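Local coordinates for Fe2OG dioxygenase domain-containing protein (Pseudomonas putida, PDB 4J25) that is a prolyl-4-hydroxylase, an iron- and 2-oxoglutarate-dependent oxygenase that probably hydroxylates a proline of elongation factor Tu, at residues 54-59 with 162-167; 133-138 with 214-219. One frame throughout, in Å; residues are numbered along the deposited sequence. Where two conformers were deposited one is given.

Contact 1 of 2, residues 54-59 with 162-167. With OGA (N-oxalylglycine), chain J.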
ATOM      1  N   ASP A  54     -13.219  -3.591 -11.281  1.00 26.21           N
ATOM      2  CA  ASP A  54     -13.895  -2.331 -11.614  1.00 29.50           C
ATOM      3  C   ASP A  54     -13.507  -1.228 -10.629  1.00 26.76           C
ATOM      4  O   ASP A  54     -13.390  -0.066 -11.025  1.00 27.33           O
ATOM      5  CB  ASP A  54     -15.426  -2.487 -11.672  1.00 31.93           C
ATOM      6  CG  ASP A  54     -15.912  -2.986 -13.025  1.00 37.31           C
ATOM      7  OD1 ASP A  54     -15.074  -3.453 -13.828  1.00 37.91           O
ATOM      8  OD2 ASP A  54     -17.139  -2.906 -13.289  1.00 40.33           O
ATOM      9  N   LEU A  55     -13.319  -1.594  -9.358  1.00 22.70           N
ATOM     10  CA  LEU A  55     -12.936  -0.637  -8.312  1.00 20.13           C
ATOM     11  C   LEU A  55     -11.486  -0.187  -8.517  1.00 20.21           C
ATOM     12  O   LEU A  55     -11.185   0.998  -8.449  1.00 18.09           O
ATOM     13  CB  LEU A  55     -13.106  -1.264  -6.913  1.00 18.69           C
ATOM     14  CG  LEU A  55     -12.639  -0.439  -5.706  1.00 20.56           C
ATOM     15  CD1 LEU A  55     -13.192   0.974  -5.709  1.00 20.83           C
ATOM     16  CD2 LEU A  55     -13.023  -1.144  -4.403  1.00 22.02           C
ATOM     17  N   VAL A  56     -10.598  -1.139  -8.799  1.00 20.48           N
ATOM     18  CA  VAL A  56      -9.209  -0.821  -9.118  1.00 22.75           C
ATOM     19  C   VAL A  56      -9.103   0.141 -10.303  1.00 22.44           C
ATOM     20  O   VAL A  56      -8.268   1.054 -10.297  1.00 21.49           O
ATOM     21  CB  VAL A  56      -8.387  -2.092  -9.420  1.00 24.04           C
ATOM     22  CG1 VAL A  56      -6.969  -1.728  -9.854  1.00 25.12           C
ATOM     23  CG2 VAL A  56      -8.343  -3.007  -8.192  1.00 23.97           C
ATOM     24  N   ARG A  57      -9.932  -0.064 -11.327  1.00 23.25           N
ATOM     25  CA  ARG A  57      -9.936   0.846 -12.478  1.00 24.47           C
ATOM     26  C   ARG A  57     -10.410   2.233 -12.094  1.00 22.19           C
ATOM     27  O   ARG A  57      -9.860   3.227 -12.566  1.00 21.99           O
ATOM     28  CB  ARG A  57     -10.797   0.315 -13.624  1.00 26.78           C
ATOM     29  CG  ARG A  57     -10.181  -0.858 -14.331  1.00 31.27           C
ATOM     30  CD  ARG A  57     -10.856  -1.123 -15.668  1.00 34.35           C
ATOM     31  NE  ARG A  57     -10.693  -2.517 -16.045  1.00 38.14           N
ATOM     32  CZ  ARG A  57     -11.476  -3.503 -15.621  1.00 40.03           C
ATOM     33  NH1 ARG A  57     -12.497  -3.245 -14.812  1.00 39.80           N
ATOM     34  NH2 ARG A  57     -11.244  -4.752 -16.011  1.00 41.65           N
ATOM     35  N   ALA A  58     -11.418   2.293 -11.226  1.00 21.53           N
ATOM     36  CA  ALA A  58     -11.937   3.568 -10.733  1.00 21.33           C
ATOM     37  C   ALA A  58     -10.886   4.309  -9.890  1.00 20.99           C
ATOM     38  O   ALA A  58     -10.815   5.547  -9.901  1.00 21.83           O
ATOM     39  CB  ALA A  58     -13.197   3.332  -9.924  1.00 21.94           C
ATOM     40  N   LEU A  59     -10.076   3.549  -9.154  1.00 18.47           N
ATOM     41  CA  LEU A  59      -8.970   4.111  -8.383  1.00 18.24           C
ATOM     42  C   LEU A  59      -7.876   4.616  -9.307  1.00 18.66           C
ATOM     43  O   LEU A  59      -7.324   5.677  -9.078  1.00 18.93           O
ATOM     44  CB  LEU A  59      -8.411   3.065  -7.406  1.00 17.79           C
ATOM     45  CG  LEU A  59      -9.321   2.766  -6.212  1.00 18.27           C
ATOM     46  CD1 LEU A  59      -8.831   1.587  -5.387  1.00 17.44           C
ATOM     47  CD2 LEU A  59      -9.461   3.999  -5.329  1.00 17.90           C
ATOM     48  N   LEU A 162      -1.250  -0.150  -2.831  1.00 14.06           N
ATOM     49  CA  LEU A 162      -2.114  -0.809  -3.805  1.00 16.36           C
ATOM     50  C   LEU A 162      -1.689  -0.373  -5.208  1.00 16.54           C
ATOM     51  O   LEU A 162      -1.571   0.824  -5.484  1.00 17.02           O
ATOM     52  CB  LEU A 162      -3.596  -0.471  -3.552  1.00 15.84           C
ATOM     53  CG  LEU A 162      -4.577  -1.102  -4.568  1.00 17.15           C
ATOM     54  CD1 LEU A 162      -4.708  -2.593  -4.385  1.00 15.79           C
ATOM     55  CD2 LEU A 162      -5.936  -0.452  -4.450  1.00 18.83           C
ATOM     56  N   TYR A 163      -1.414  -1.330  -6.090  1.00 17.60           N
ATOM     57  CA  TYR A 163      -1.022  -0.974  -7.459  1.00 18.56           C
ATOM     58  C   TYR A 163      -2.231  -0.966  -8.403  1.00 17.42           C
ATOM     59  O   TYR A 163      -3.232  -1.635  -8.164  1.00 16.69           O
ATOM     60  CB  TYR A 163       0.131  -1.862  -7.968  1.00 19.73           C
ATOM     61  CG  TYR A 163       1.353  -1.742  -7.077  1.00 19.00           C
ATOM     62  CD1 TYR A 163       2.117  -0.590  -7.073  1.00 19.92           C
ATOM     63  CD2 TYR A 163       1.714  -2.762  -6.217  1.00 17.84           C
ATOM     64  CE1 TYR A 163       3.215  -0.460  -6.236  1.00 19.68           C
ATOM     65  CE2 TYR A 163       2.813  -2.637  -5.383  1.00 18.24           C
ATOM     66  CZ  TYR A 163       3.559  -1.487  -5.410  1.00 18.24           C
ATOM     67  OH  TYR A 163       4.644  -1.352  -4.581  1.00 19.48           O
ATOM     68  N   LEU A 164      -2.125  -0.181  -9.467  1.00 18.65           N
ATOM     69  CA  LEU A 164      -3.285   0.218 -10.254  1.00 18.61           C
ATOM     70  C   LEU A 164      -3.085   0.060 -11.759  1.00 22.17           C
ATOM     71  O   LEU A 164      -3.893   0.546 -12.547  1.00 21.76           O
ATOM     72  CB  LEU A 164      -3.585   1.680  -9.973  1.00 17.48           C
ATOM     73  CG  LEU A 164      -3.877   2.030  -8.512  1.00 17.06           C
ATOM     74  CD1 LEU A 164      -4.059   3.521  -8.354  1.00 16.72           C
ATOM     75  CD2 LEU A 164      -5.103   1.274  -8.026  1.00 16.80           C
ATOM     76  N   ASN A 165      -2.014  -0.612 -12.170  1.00 23.58           N
ATOM     77  CA  ASN A 165      -1.647  -0.586 -13.585  1.00 25.00           C
ATOM     78  C   ASN A 165      -2.076  -1.816 -14.366  1.00 26.76           C
ATOM     79  O   ASN A 165      -1.619  -2.932 -14.106  1.00 23.15           O
ATOM     80  CB  ASN A 165      -0.152  -0.391 -13.720  1.00 24.36           C
ATOM     81  CG  ASN A 165       0.353   0.730 -12.859  1.00 22.55           C
ATOM     82  OD1 ASN A 165       0.103   1.907 -13.135  1.00 21.04           O
ATOM     83  ND2 ASN A 165       1.078   0.375 -11.800  1.00 21.68           N
ATOM     84  N   GLU A 166      -2.942  -1.588 -15.347  1.00 29.34           N
ATOM     85  CA  GLU A 166      -3.422  -2.648 -16.208  1.00 32.99           C
ATOM     86  C   GLU A 166      -2.351  -3.020 -17.225  1.00 30.86           C
ATOM     87  O   GLU A 166      -1.629  -2.153 -17.714  1.00 31.24           O
ATOM     88  CB  GLU A 166      -4.688  -2.191 -16.935  1.00 37.00           C
ATOM     89  CG  GLU A 166      -5.815  -1.752 -15.993  1.00 38.98           C
ATOM     90  CD  GLU A 166      -6.308  -2.884 -15.119  1.00 40.04           C
ATOM     91  OE1 GLU A 166      -6.943  -2.616 -14.063  1.00 39.29           O
ATOM     92  OE2 GLU A 166      -6.053  -4.050 -15.496  1.00 41.41           O
ATOM     93  N   GLY A 167      -2.238  -4.312 -17.512  1.00 29.82           N
ATOM     94  CA  GLY A 167      -1.409  -4.797 -18.606  1.00 30.62           C
ATOM     95  C   GLY A 167       0.087  -4.599 -18.439  1.00 30.48           C
ATOM     96  O   GLY A 167       0.809  -4.453 -19.431  1.00 31.04           O
TER
HETATM   97  C1  OGA J 402       6.691   5.008  -0.562  1.00 26.82           C
HETATM   98  C2  OGA J 402       7.084   3.794  -1.345  1.00 26.30           C
HETATM   99  C4  OGA J 402       6.662   2.186  -3.172  1.00 27.44           C
HETATM  100  C5  OGA J 402       5.722   1.872  -4.285  1.00 27.05           C
HETATM  101  O1  OGA J 402       5.798   5.759  -1.050  1.00 25.81           O
HETATM  102  O2  OGA J 402       7.231   5.258   0.575  1.00 24.23           O
HETATM  103  O2' OGA J 402       8.088   3.171  -1.032  1.00 24.18           O
HETATM  104  O3  OGA J 402       5.592   0.681  -4.662  1.00 26.61           O
HETATM  105  N1  OGA J 402       6.271   3.355  -2.457  1.00 27.59           N
HETATM  106  O4  OGA J 402       5.058   2.783  -4.848  1.00 29.72           O
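The isobutyl end of Leu164 is the bump of this interface, and the hollow that takes it lies on helix 54-59, where Val56 and Leu59 stand three residues apart. Its CG lies beside the backbone N (chi1 -59°), which swings the tip to the helix although the bond from CA to CB does not aim there. Leu164 CD2 enters the hollow, 3.8 Å from Leu59 CB and 4.0 Å from Val56 CG1, while the carbonyl oxygen of Val56 lines the floor, 3.9 Å from the same methyl of Leu164. The other branch, CD1, rests against the backbone carbonyl of Leu59. Next to it a second pair crosses at about a right angle, with Leu59 CD1 3.7 Å from Leu162 CD2.

Beyond these leucines the contact turns polar where it meets solvent. Glu166, bent at its second torsion, brings OE1 over the aliphatic base of Arg57, 3.7 Å from CG; with OE1 well out of the guanidinium plane, the opposite charges merely lie near each other. The salt bridge of Arg57 goes along its own helix instead, NH1 lying 2.8 Å from Asp54 OD1.

Tyr163 leaves the strand on the side away from the helix, and its ring lines the N-oxalylglycine pocket, so the strand end has one apolar flank and one at the active site of the double-stranded beta-helix. Around the contact, Ala192 touches both Val56 and Glu166, Leu195 of strand 195-199 borders Leu162, and helix 103-123 packs beside it, Ala104 against Leu59 and Tyr108 against Leu162.

Contact 2 of 2, residues 133-138 with 214-219. With OGA (N-oxalylglycine), chain J.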
ATOM      1  N   HIS A 133      -2.426   8.266  -0.012  1.00 17.00           N
ATOM      2  CA  HIS A 133      -2.487   9.209  -1.110  1.00 16.69           C
ATOM      3  C   HIS A 133      -2.051   8.497  -2.367  1.00 16.88           C
ATOM      4  O   HIS A 133      -1.394   7.437  -2.295  1.00 15.00           O
ATOM      5  CB  HIS A 133      -1.616  10.446  -0.852  1.00 18.23           C
ATOM      6  CG  HIS A 133      -0.144  10.176  -0.841  1.00 20.65           C
ATOM      7  ND1 HIS A 133       0.612  10.107  -1.994  1.00 21.28           N
ATOM      8  CD2 HIS A 133       0.721   9.997   0.185  1.00 19.46           C
ATOM      9  CE1 HIS A 133       1.874   9.882  -1.679  1.00 19.14           C
ATOM     10  NE2 HIS A 133       1.966   9.812  -0.364  1.00 19.26           N
ATOM     11  N   PHE A 134      -2.417   9.073  -3.506  1.00 15.71           N
ATOM     12  CA  PHE A 134      -2.060   8.499  -4.801  1.00 17.17           C
ATOM     13  C   PHE A 134      -0.641   8.886  -5.163  1.00 19.58           C
ATOM     14  O   PHE A 134      -0.110   9.874  -4.660  1.00 18.16           O
ATOM     15  CB  PHE A 134      -3.021   8.963  -5.913  1.00 16.62           C
ATOM     16  CG  PHE A 134      -4.386   8.354  -5.821  1.00 17.35           C
ATOM     17  CD1 PHE A 134      -4.609   7.054  -6.228  1.00 17.42           C
ATOM     18  CD2 PHE A 134      -5.438   9.071  -5.304  1.00 17.69           C
ATOM     19  CE1 PHE A 134      -5.870   6.490  -6.136  1.00 17.69           C
ATOM     20  CE2 PHE A 134      -6.689   8.515  -5.211  1.00 18.36           C
ATOM     21  CZ  PHE A 134      -6.912   7.227  -5.624  1.00 16.34           C
ATOM     22  N   ALA A 135      -0.021   8.091  -6.027  1.00 20.62           N
ATOM     23  CA  ALA A 135       1.314   8.394  -6.511  1.00 23.29           C
ATOM     24  C   ALA A 135       1.412   7.988  -7.969  1.00 24.48           C
ATOM     25  O   ALA A 135       1.017   6.887  -8.343  1.00 25.39           O
ATOM     26  CB  ALA A 135       2.377   7.658  -5.661  1.00 23.35           C
ATOM     27  N   LEU A 136       1.946   8.872  -8.794  1.00 25.55           N
ATOM     28  CA  LEU A 136       2.044   8.617 -10.222  1.00 28.11           C
ATOM     29  C   LEU A 136       3.469   8.889 -10.671  1.00 26.37           C
ATOM     30  O   LEU A 136       3.882  10.042 -10.745  1.00 28.56           O
ATOM     31  CB  LEU A 136       1.084   9.528 -10.993  1.00 29.54           C
ATOM     32  CG  LEU A 136       0.990   9.234 -12.500  1.00 32.68           C
ATOM     33  CD1 LEU A 136      -0.399   9.559 -13.042  1.00 32.58           C
ATOM     34  CD2 LEU A 136       2.058   9.990 -13.295  1.00 34.03           C
ATOM     35  N   TYR A 137       4.225   7.836 -10.958  1.00 32.50           N
ATOM     36  CA  TYR A 137       5.614   8.003 -11.351  1.00 30.67           C
ATOM     37  C   TYR A 137       5.743   8.088 -12.870  1.00 31.35           C
ATOM     38  O   TYR A 137       5.309   7.183 -13.589  1.00 30.05           O
ATOM     39  CB  TYR A 137       6.467   6.859 -10.794  1.00 31.19           C
ATOM     40  CG  TYR A 137       6.432   6.763  -9.278  1.00 31.55           C
ATOM     41  CD1 TYR A 137       5.788   7.726  -8.515  1.00 33.33           C
ATOM     42  CD2 TYR A 137       7.040   5.708  -8.612  1.00 32.27           C
ATOM     43  CE1 TYR A 137       5.750   7.638  -7.133  1.00 34.54           C
ATOM     44  CE2 TYR A 137       7.005   5.616  -7.227  1.00 32.51           C
ATOM     45  CZ  TYR A 137       6.358   6.581  -6.494  1.00 34.26           C
ATOM     46  OH  TYR A 137       6.305   6.502  -5.111  1.00 36.92           O
ATOM     47  N   PRO A 138       6.315   9.194 -13.370  1.00 33.05           N
ATOM     48  CA  PRO A 138       6.568   9.306 -14.811  1.00 33.96           C
ATOM     49  C   PRO A 138       7.595   8.269 -15.219  1.00 32.41           C
ATOM     50  O   PRO A 138       8.335   7.808 -14.356  1.00 32.62           O
ATOM     51  CB  PRO A 138       7.161  10.711 -14.967  1.00 34.65           C
ATOM     52  CG  PRO A 138       6.862  11.426 -13.706  1.00 35.73           C
ATOM     53  CD  PRO A 138       6.771  10.384 -12.635  1.00 35.51           C
ATOM     54  N   ARG A 214       3.670   4.845 -13.882  1.00 26.11           N
ATOM     55  CA  ARG A 214       3.394   3.835 -12.883  1.00 21.85           C
ATOM     56  C   ARG A 214       2.496   4.405 -11.795  1.00 19.67           C
ATOM     57  O   ARG A 214       2.866   5.336 -11.108  1.00 18.77           O
ATOM     58  CB  ARG A 214       4.702   3.329 -12.306  1.00 20.97           C
ATOM     59  CG  ARG A 214       4.588   2.267 -11.251  1.00 19.60           C
ATOM     60  CD  ARG A 214       5.859   2.335 -10.470  1.00 19.47           C
ATOM     61  NE  ARG A 214       6.129   1.202  -9.602  1.00 21.66           N
ATOM     62  CZ  ARG A 214       5.919   1.182  -8.284  1.00 19.12           C
ATOM     63  NH1 ARG A 214       5.353   2.211  -7.653  1.00 16.85           N
ATOM     64  NH2 ARG A 214       6.247   0.105  -7.595  1.00 17.53           N
ATOM     65  N   LEU A 215       1.327   3.803 -11.639  1.00 17.79           N
ATOM     66  CA  LEU A 215       0.305   4.285 -10.724  1.00 18.10           C
ATOM     67  C   LEU A 215       0.163   3.434  -9.472  1.00 17.90           C
ATOM     68  O   LEU A 215       0.134   2.204  -9.556  1.00 19.65           O
ATOM     69  CB  LEU A 215      -1.042   4.295 -11.435  1.00 19.09           C
ATOM     70  CG  LEU A 215      -1.200   5.107 -12.712  1.00 23.29           C
ATOM     71  CD1 LEU A 215      -2.682   5.130 -13.073  1.00 25.00           C
ATOM     72  CD2 LEU A 215      -0.672   6.491 -12.565  1.00 24.45           C
ATOM     73  N   SER A 216       0.045   4.090  -8.318  1.00 16.03           N
ATOM     74  CA  SER A 216      -0.175   3.381  -7.054  1.00 15.41           C
ATOM     75  C   SER A 216      -0.966   4.211  -6.038  1.00 15.64           C
ATOM     76  O   SER A 216      -1.166   5.406  -6.210  1.00 15.35           O
ATOM     77  CB  SER A 216       1.162   3.012  -6.423  1.00 15.38           C
ATOM     78  OG  SER A 216       1.925   4.180  -6.234  1.00 16.35           O
ATOM     79  N   LEU A 217      -1.420   3.544  -4.987  1.00 16.94           N
ATOM     80  CA  LEU A 217      -2.087   4.185  -3.862  1.00 18.29           C
ATOM     81  C   LEU A 217      -1.302   3.715  -2.639  1.00 17.11           C
ATOM     82  O   LEU A 217      -1.324   2.544  -2.282  1.00 15.85           O
ATOM     83  CB  LEU A 217      -3.550   3.751  -3.824  1.00 19.38           C
ATOM     84  CG  LEU A 217      -4.512   4.353  -2.810  1.00 21.50           C
ATOM     85  CD1 LEU A 217      -4.444   5.858  -2.805  1.00 24.02           C
ATOM     86  CD2 LEU A 217      -5.927   3.892  -3.111  1.00 21.25           C
ATOM     87  N   THR A 218      -0.573   4.650  -2.043  1.00 16.57           N
ATOM     88  CA  THR A 218       0.367   4.338  -0.983  0.50 17.13           C
ATOM     89  C   THR A 218      -0.118   4.915   0.351  1.00 15.74           C
ATOM     90  O   THR A 218      -0.686   6.007   0.399  1.00 14.94           O
ATOM     91  CB  THR A 218       1.764   4.875  -1.340  0.50 18.58           C
ATOM     92  OG1 THR A 218       2.723   4.389  -0.397  0.50 19.32           O
ATOM     93  CG2 THR A 218       1.777   6.399  -1.365  0.50 18.10           C
ATOM     94  N   GLY A 219       0.096   4.173   1.435  1.00 13.17           N
ATOM     95  CA  GLY A 219      -0.410   4.587   2.723  1.00 13.19           C
ATOM     96  C   GLY A 219       0.287   3.945   3.909  1.00 14.40           C
ATOM     97  O   GLY A 219       1.150   3.074   3.741  1.00 13.29           O
TER
HETATM   98  C1  OGA J 402       6.691   5.008  -0.562  1.00 26.82           C
HETATM   99  C2  OGA J 402       7.084   3.794  -1.345  1.00 26.30           C
HETATM  100  C4  OGA J 402       6.662   2.186  -3.172  1.00 27.44           C
HETATM  101  C5  OGA J 402       5.722   1.872  -4.285  1.00 27.05           C
HETATM  102  O1  OGA J 402       5.798   5.759  -1.050  1.00 25.81           O
HETATM  103  O2  OGA J 402       7.231   5.258   0.575  1.00 24.23           O
HETATM  104  O2' OGA J 402       8.088   3.171  -1.032  1.00 24.18           O
HETATM  105  O3  OGA J 402       5.592   0.681  -4.662  1.00 26.61           O
HETATM  106  N1  OGA J 402       6.271   3.355  -2.457  1.00 27.59           N
HETATM  107  O4  OGA J 402       5.058   2.783  -4.848  1.00 29.72           O
HETATM  108  O   HOH W   1       3.726   4.262  -4.468  1.00 24.95           O
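Tyr137 and Arg214 form one end of an antiparallel ladder in the jellyroll, or double-stranded beta-helix, fold of 2-oxoglutarate oxygenases. Backbone bonds run both ways in this pair and in Ala135-Ser216 and His133-Thr218, whose side chains all project to the N-oxalylglycine side.

Arg214 reaches into the pocket beside Tyr137 in an extended chain, CG opposite the backbone N (chi1 -180°). Its CB lies 4.1 Å from Tyr137 O; farther out, CD passes 4.0 Å from Tyr137 CD2. NE turns to Gly174 O, a hydrogen bond that helps fix the rotation of the guanidinium. NH1 lies 3.8 Å from Tyr137 CE2, the two planes nearly parallel but the approach oblique. At the tip, NH1 donates to O4 of N-oxalylglycine at 2.9 Å and, weakly, to O3, while NH2 donates to O3 of the ligand at 3.1 Å. Both carboxylate oxygens thus lie at the guanidinium edge, near its plane, though the carboxylate is turned well out of it; 2-oxoglutarate, which this ligand mimics, probably places its C5 carboxylate here.

At the other end, the His133 ring folds back so that ND1 donates to Phe134 O at 2.8 Å. Thr218 CG2 lies over one His133 ring face in a CH-pi contact, less certain because Thr218 was modelled in two conformers. Replacing His133 by an alanine takes away the imidazole, which would probably leave Phe134 O without its side-chain donor.

The opposite face is apolar and turned to helices 53-67 and 103-123. There Leu217 CD1 sits over the Phe134 ring, 3.7 Å from its centroid and 15° off the ring normal.

Overall arrangement
The centres of the two contacts lie 11 Å apart, and their segments alternate along the chain: 54-59, 133-138, 162-167, 214-219. Strands 156-163 and 214-222 are neighbours in the five-stranded antiparallel sheet, and strand 129-137 flanks the latter at its edge. Contact 2 is therefore a join within the sheet, whereas contact 1 packs helix 53-67 against it. They meet directly: Leu162 N lies 2.8 Å from Leu217 O, and Leu59 O packs on Phe134 CE1. On the other face Tyr163 packs against the end of Arg214 beside N-oxalylglycine. The sheet thus has the helices behind it and, in front, the pocket completed by the manganese ligands His146, Asp148 and His205.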